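Local structure of serine-tRNA ligase (Naegleria fowleri, 6BLJ) at residues V79-D84 and L112-L117; F339-P344 and C438-S443. The protein probably attaches serine to its cognate tRNA in the cytoplasm, activating the amino acid with ATP as a class II aminoacyl-tRNA synthetase. All blocks are in the same frame, centred on the assembly; numbering follows the deposited sequence.

Interaction 1 (79-84 with 112-117) and interaction 2 (339-344 with 438-443) sit in separate parts of the enzyme, their centres about 65 Å apart and their nearest atoms about 49 Å apart. They follow one another along the chain. Interaction 1 lies at the far end of the long helical arm, about 62 Å from the chain centre, where the chain leaves helix 38-76 and later enters helix 114-147. Interaction 2 is deep in the class II core, pairing strands 332-342 and 436-447 of the large mixed sheet that carries the AMP pocket. One contact thus belongs to the arm, which in seryl-tRNA synthetases binds tRNA, the other to the catalytic body.

Interaction 1 of 2, residues V79-D84 and L112-L117; sequences VPLGDD and LNTNQL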
loop_
_atom_site.group_PDB
_atom_site.type_symbol
_atom_site.label_atom_id
_atom_site.label_comp_id
_atom_site.label_asym_id
_atom_site.label_seq_id
_atom_site.Cartn_x
_atom_site.Cartn_y
_atom_site.Cartn_z
ATOM N N VAL A 79 -18.879 -53.261 -45.742
ATOM C CA VAL A 79 -20.043 -52.375 -45.859
ATOM C C VAL A 79 -19.625 -51.102 -46.595
ATOM O O VAL A 79 -18.612 -50.486 -46.220
ATOM C CB VAL A 79 -20.613 -52.049 -44.479
ATOM C CG1 VAL A 79 -21.688 -50.955 -44.581
ATOM C CG2 VAL A 79 -21.176 -53.301 -43.825
ATOM N N PRO A 80 -20.360 -50.680 -47.633
ATOM C CA PRO A 80 -20.015 -49.427 -48.324
ATOM C C PRO A 80 -19.997 -48.236 -47.371
ATOM O O PRO A 80 -20.753 -48.178 -46.397
ATOM C CB PRO A 80 -21.125 -49.283 -49.374
ATOM C CG PRO A 80 -21.625 -50.690 -49.596
ATOM C CD PRO A 80 -21.508 -51.363 -48.256
ATOM N N LEU A 81 -19.112 -47.273 -47.667
ATOM C CA LEU A 81 -18.941 -46.119 -46.781
ATOM C C LEU A 81 -20.118 -45.154 -46.862
ATOM O O LEU A 81 -20.450 -44.501 -45.867
ATOM C CB LEU A 81 -17.639 -45.379 -47.110
ATOM C CG LEU A 81 -16.319 -46.112 -46.842
ATOM C CD1 LEU A 81 -15.144 -45.282 -47.326
ATOM C CD2 LEU A 81 -16.174 -46.409 -45.365
ATOM N N GLY A 82 -20.761 -45.053 -48.019
ATOM C CA GLY A 82 -21.799 -44.068 -48.215
ATOM C C GLY A 82 -21.237 -42.754 -48.712
ATOM O O GLY A 82 -20.025 -42.564 -48.864
ATOM N N ASP A 83 -22.151 -41.821 -48.973
ATOM C CA ASP A 83 -21.738 -40.497 -49.408
ATOM C C ASP A 83 -21.152 -39.700 -48.241
ATOM O O ASP A 83 -21.299 -40.053 -47.065
ATOM C CB ASP A 83 -22.915 -39.745 -50.025
ATOM C CG ASP A 83 -23.365 -40.361 -51.327
ATOM O OD1 ASP A 83 -22.504 -40.955 -52.017
ATOM O OD2 ASP A 83 -24.568 -40.254 -51.648
ATOM N N ASP A 84 -20.482 -38.601 -48.598
ATOM C CA ASP A 84 -19.806 -37.716 -47.648
ATOM C C ASP A 84 -20.834 -36.764 -47.026
ATOM O O ASP A 84 -20.820 -35.550 -47.227
ATOM C CB ASP A 84 -18.685 -36.964 -48.359
ATOM C CG ASP A 84 -17.817 -36.150 -47.407
ATOM O OD1 ASP A 84 -17.817 -36.440 -46.196
ATOM O OD2 ASP A 84 -17.143 -35.210 -47.881
ATOM N N LEU A 112 -26.581 -43.905 -39.413
ATOM C CA LEU A 112 -25.467 -43.147 -39.969
ATOM C C LEU A 112 -24.579 -44.058 -40.806
ATOM O O LEU A 112 -24.281 -45.187 -40.402
ATOM C CB LEU A 112 -24.639 -42.500 -38.848
ATOM C CG LEU A 112 -25.432 -41.638 -37.868
ATOM C CD1 LEU A 112 -24.633 -41.336 -36.602
ATOM C CD2 LEU A 112 -25.879 -40.353 -38.562
ATOM N N ASN A 113 -24.152 -43.566 -41.975
ATOM C CA ASN A 113 -23.180 -44.313 -42.759
ATOM C C ASN A 113 -21.798 -44.174 -42.120
ATOM O O ASN A 113 -21.606 -43.445 -41.144
ATOM C CB ASN A 113 -23.201 -43.879 -44.233
ATOM C CG ASN A 113 -22.681 -42.453 -44.468
ATOM O OD1 ASN A 113 -21.851 -41.920 -43.713
ATOM N ND2 ASN A 113 -23.168 -41.831 -45.549
ATOM N N THR A 114 -20.815 -44.886 -42.669
ATOM C CA THR A 114 -19.523 -44.953 -41.995
ATOM C C THR A 114 -18.785 -43.618 -42.061
ATOM O O THR A 114 -18.091 -43.244 -41.108
ATOM C CB THR A 114 -18.685 -46.083 -42.587
ATOM O OG1 THR A 114 -19.373 -47.323 -42.365
ATOM C CG2 THR A 114 -17.315 -46.142 -41.917
ATOM N N ASN A 115 -18.933 -42.877 -43.167
ATOM C CA ASN A 115 -18.380 -41.525 -43.218
ATOM C C ASN A 115 -18.972 -40.647 -42.119
ATOM O O ASN A 115 -18.249 -39.875 -41.473
ATOM C CB ASN A 115 -18.627 -40.894 -44.591
ATOM C CG ASN A 115 -17.779 -41.516 -45.689
ATOM O OD1 ASN A 115 -16.652 -41.954 -45.451
ATOM N ND2 ASN A 115 -18.321 -41.552 -46.906
ATOM N N GLN A 116 -20.285 -40.755 -41.885
ATOM C CA GLN A 116 -20.903 -39.965 -40.824
ATOM C C GLN A 116 -20.442 -40.415 -39.447
ATOM O O GLN A 116 -20.311 -39.583 -38.541
ATOM C CB GLN A 116 -22.424 -40.039 -40.916
ATOM C CG GLN A 116 -23.015 -39.300 -42.119
ATOM C CD GLN A 116 -24.486 -39.597 -42.278
ATOM O OE1 GLN A 116 -24.882 -40.757 -42.401
ATOM N NE2 GLN A 116 -25.308 -38.557 -42.250
ATOM N N LEU A 117 -20.143 -41.707 -39.274
ATOM C CA LEU A 117 -19.686 -42.157 -37.967
ATOM C C LEU A 117 -18.312 -41.590 -37.659
ATOM O O LEU A 117 -18.046 -41.206 -36.512
ATOM C CB LEU A 117 -19.639 -43.689 -37.898
ATOM C CG LEU A 117 -20.968 -44.440 -37.911
ATOM C CD1 LEU A 117 -20.745 -45.955 -37.952
ATOM C CD2 LEU A 117 -21.787 -44.043 -36.703
HETATM O O HOH W 1 -18.065 -49.045 -43.750
HETATM O O HOH W 2 -22.018 -46.973 -44.386
HETATM O O HOH W 3 -25.174 -42.285 -48.248
#
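The capped N-terminus of helix 114-147, near the end of the helical arm, receives the loop 79-84 through N113, T114 and N115. N113 is the N-cap: with Q116 it forms a capping box, its OD1 accepting from Q116 N at 2.7 Å while its own N donates to Q116 OE1. With CG between backbone N and carbonyl carbon (chi1 68°), the amide sits at the helix start, OD1 toward Q116 N and ND2 toward the loop. N113 ND2 reaches a lone pair of D83 O at 3.0 Å, but the bond is bent, 135° at the hydrogen. This loop carbonyl takes a second amide N-H, weakly, from N115 ND2. Another carbonyl, L81 O, faces the first turn and takes weak bonds from T114 N and N115 N. Beside it L81 CD2 meets T114 CG2 at 3.6 Å, and L81 also touches M75 of helix 38-76. Water 1 links V79 O to T114 OG1; water 2 links P80 O to T114 N. D84 OD1 makes a salt bridge with K119, further along the same helix as N115. With loop carbonyls set against N-H groups of the helix start, the contact is mainly polar, and the helix dipole would probably favour it.

Interaction 2 of 2, residues F339-P344 and C438-S443; sequences FVVTSP and CHMLNS
V340 O takes the N-H of L441 at 2.9 Å, nearly along the C=O axis, and the CA-H of M440 also points to it, with CA 3.4 Å away. V340 N returns a bond to L441 O, closing one hydrogen-bonded pair; T342 and H439 form the next, T342 N donating to H439 O at 2.9 Å and H439 N to T342 O. The non-hydrogen-bonded pair V341 with M440 lies between these two, and F339 with N442 lies beyond V340 and L441.

On the face carrying F339, V341 and M440, the phenyl ring is met at its edge by the methionine: F339 CZ lies 3.6 Å from M440 SD, a Met-aromatic contact with the methyl CE in the ring plane. With CG anti to the backbone N (chi1 -173°), the F339 ring lies beside the neighbouring strand and has L441 O over one face. V341 CG1 packs on C438 CB at 3.8 Å. Helix 285-290 touches F339 too.

On the other face T342 CG2 meets L441 CD1 at 3.7 Å, the two side chains at about a right angle, and helix 348-366 packs on V340 and L441. T342 OG1 bonds to S343 O from above that carbonyl's plane and lies against H439 CB. Past the strand end, P344 lies over one face of the imidazole, a CH-pi contact in which P344 CA stands 3.8 Å from the H439 ring centroid. H439 ND1 is bonded to S349 OG, which would help set the rotation of the ring.

N442, about 6 Å from the bound AMP by its side chain, hands ND2 to E337. The N-to-C directions of strand segments 339-342 and 439-443 run at 161° to each other, a regular antiparallel pair within the antiparallel sheet core that characterises class II aminoacyl-tRNA synthetases and bears their nucleotide site.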
loop_
_atom_site.group_PDB
_atom_site.type_symbol
_atom_site.label_atom_id
_atom_site.label_comp_id
_atom_site.label_asym_id
_atom_site.label_seq_id
_atom_site.Cartn_x
_atom_site.Cartn_y
_atom_site.Cartn_z
ATOM N N PHE A 339 16.239 -21.725 12.091
ATOM C CA PHE A 339 15.396 -22.234 11.010
ATOM C C PHE A 339 15.748 -23.698 10.776
ATOM O O PHE A 339 16.925 -24.024 10.586
ATOM C CB PHE A 339 15.590 -21.415 9.719
ATOM C CG PHE A 339 14.617 -21.779 8.614
ATOM C CD1 PHE A 339 14.837 -22.893 7.804
ATOM C CD2 PHE A 339 13.483 -21.015 8.399
ATOM C CE1 PHE A 339 13.941 -23.233 6.802
ATOM C CE2 PHE A 339 12.577 -21.343 7.396
ATOM C CZ PHE A 339 12.802 -22.456 6.599
ATOM N N VAL A 340 14.752 -24.590 10.818
ATOM C CA VAL A 340 15.012 -26.025 10.718
ATOM C C VAL A 340 14.043 -26.685 9.745
ATOM O O VAL A 340 12.834 -26.426 9.781
ATOM C CB VAL A 340 14.935 -26.720 12.093
ATOM C CG1 VAL A 340 15.333 -28.206 11.955
ATOM C CG2 VAL A 340 15.851 -26.027 13.106
ATOM N N VAL A 341 14.584 -27.556 8.883
ATOM C CA VAL A 341 13.809 -28.468 8.050
ATOM C C VAL A 341 13.913 -29.858 8.677
ATOM O O VAL A 341 15.025 -30.339 8.942
ATOM C CB VAL A 341 14.341 -28.489 6.603
ATOM C CG1 VAL A 341 13.446 -29.344 5.702
ATOM C CG2 VAL A 341 14.536 -27.063 6.045
ATOM N N THR A 342 12.773 -30.518 8.913
ATOM C CA THR A 342 12.819 -31.868 9.493
ATOM C C THR A 342 12.055 -32.876 8.646
ATOM O O THR A 342 11.243 -32.533 7.781
ATOM C CB THR A 342 12.244 -31.933 10.916
ATOM O OG1 THR A 342 10.810 -31.926 10.840
ATOM C CG2 THR A 342 12.739 -30.772 11.769
ATOM N N SER A 343 12.311 -34.148 8.950
ATOM C CA SER A 343 11.480 -35.221 8.451
ATOM C C SER A 343 10.039 -35.020 8.917
ATOM O O SER A 343 9.795 -34.441 9.976
ATOM C CB SER A 343 12.009 -36.567 8.954
ATOM O OG SER A 343 11.025 -37.581 8.855
ATOM N N PRO A 344 9.060 -35.473 8.133
ATOM C CA PRO A 344 7.672 -35.449 8.594
ATOM C C PRO A 344 7.286 -36.650 9.446
ATOM O O PRO A 344 6.126 -36.742 9.848
ATOM C CB PRO A 344 6.887 -35.441 7.273
ATOM C CG PRO A 344 7.731 -36.285 6.374
ATOM C CD PRO A 344 9.170 -35.960 6.745
ATOM N N CYS A 438 8.410 -32.252 3.618
ATOM C CA CYS A 438 9.130 -32.005 4.860
ATOM C C CYS A 438 8.319 -31.083 5.768
ATOM O O CYS A 438 7.300 -30.512 5.368
ATOM C CB CYS A 438 10.497 -31.382 4.581
ATOM S SG CYS A 438 11.616 -32.449 3.627
ATOM N N HIS A 439 8.792 -30.933 7.003
ATOM C CA HIS A 439 8.278 -29.928 7.923
ATOM C C HIS A 439 9.299 -28.812 8.079
ATOM O O HIS A 439 10.508 -29.048 7.978
ATOM C CB HIS A 439 7.977 -30.507 9.310
ATOM C CG HIS A 439 6.832 -31.471 9.331
ATOM N ND1 HIS A 439 6.250 -31.905 10.501
ATOM C CD2 HIS A 439 6.164 -32.085 8.325
ATOM C CE1 HIS A 439 5.279 -32.759 10.215
ATOM N NE2 HIS A 439 5.207 -32.883 8.902
ATOM N N MET A 440 8.802 -27.599 8.363
ATOM C CA MET A 440 9.648 -26.443 8.605
ATOM C C MET A 440 9.242 -25.750 9.898
ATOM O O MET A 440 8.049 -25.595 10.191
ATOM C CB MET A 440 9.573 -25.429 7.448
ATOM C CG MET A 440 10.525 -25.682 6.294
ATOM S SD MET A 440 10.236 -24.472 4.972
ATOM C CE MET A 440 11.634 -24.872 3.931
ATOM N N LEU A 441 10.251 -25.310 10.648
ATOM C CA LEU A 441 10.082 -24.571 11.894
ATOM C C LEU A 441 10.983 -23.344 11.892
ATOM O O LEU A 441 12.030 -23.323 11.235
ATOM C CB LEU A 441 10.442 -25.427 13.124
ATOM C CG LEU A 441 9.742 -26.783 13.272
ATOM C CD1 LEU A 441 10.582 -27.879 12.636
ATOM C CD2 LEU A 441 9.479 -27.061 14.752
ATOM N N ASN A 442 10.589 -22.328 12.663
ATOM C CA ASN A 442 11.461 -21.186 12.889
ATOM C C ASN A 442 11.287 -20.681 14.314
ATOM O O ASN A 442 10.218 -20.814 14.911
ATOM C CB ASN A 442 11.180 -20.034 11.911
ATOM C CG ASN A 442 9.841 -19.371 12.169
ATOM O OD1 ASN A 442 8.807 -19.839 11.710
ATOM N ND2 ASN A 442 9.859 -18.279 12.916
ATOM N N SER A 443 12.357 -20.102 14.848
ATOM C CA SER A 443 12.346 -19.485 16.164
ATOM C C SER A 443 13.392 -18.386 16.230
ATOM O O SER A 443 14.556 -18.618 15.895
ATOM C CB SER A 443 12.622 -20.505 17.275
ATOM O OG SER A 443 12.604 -19.841 18.532
#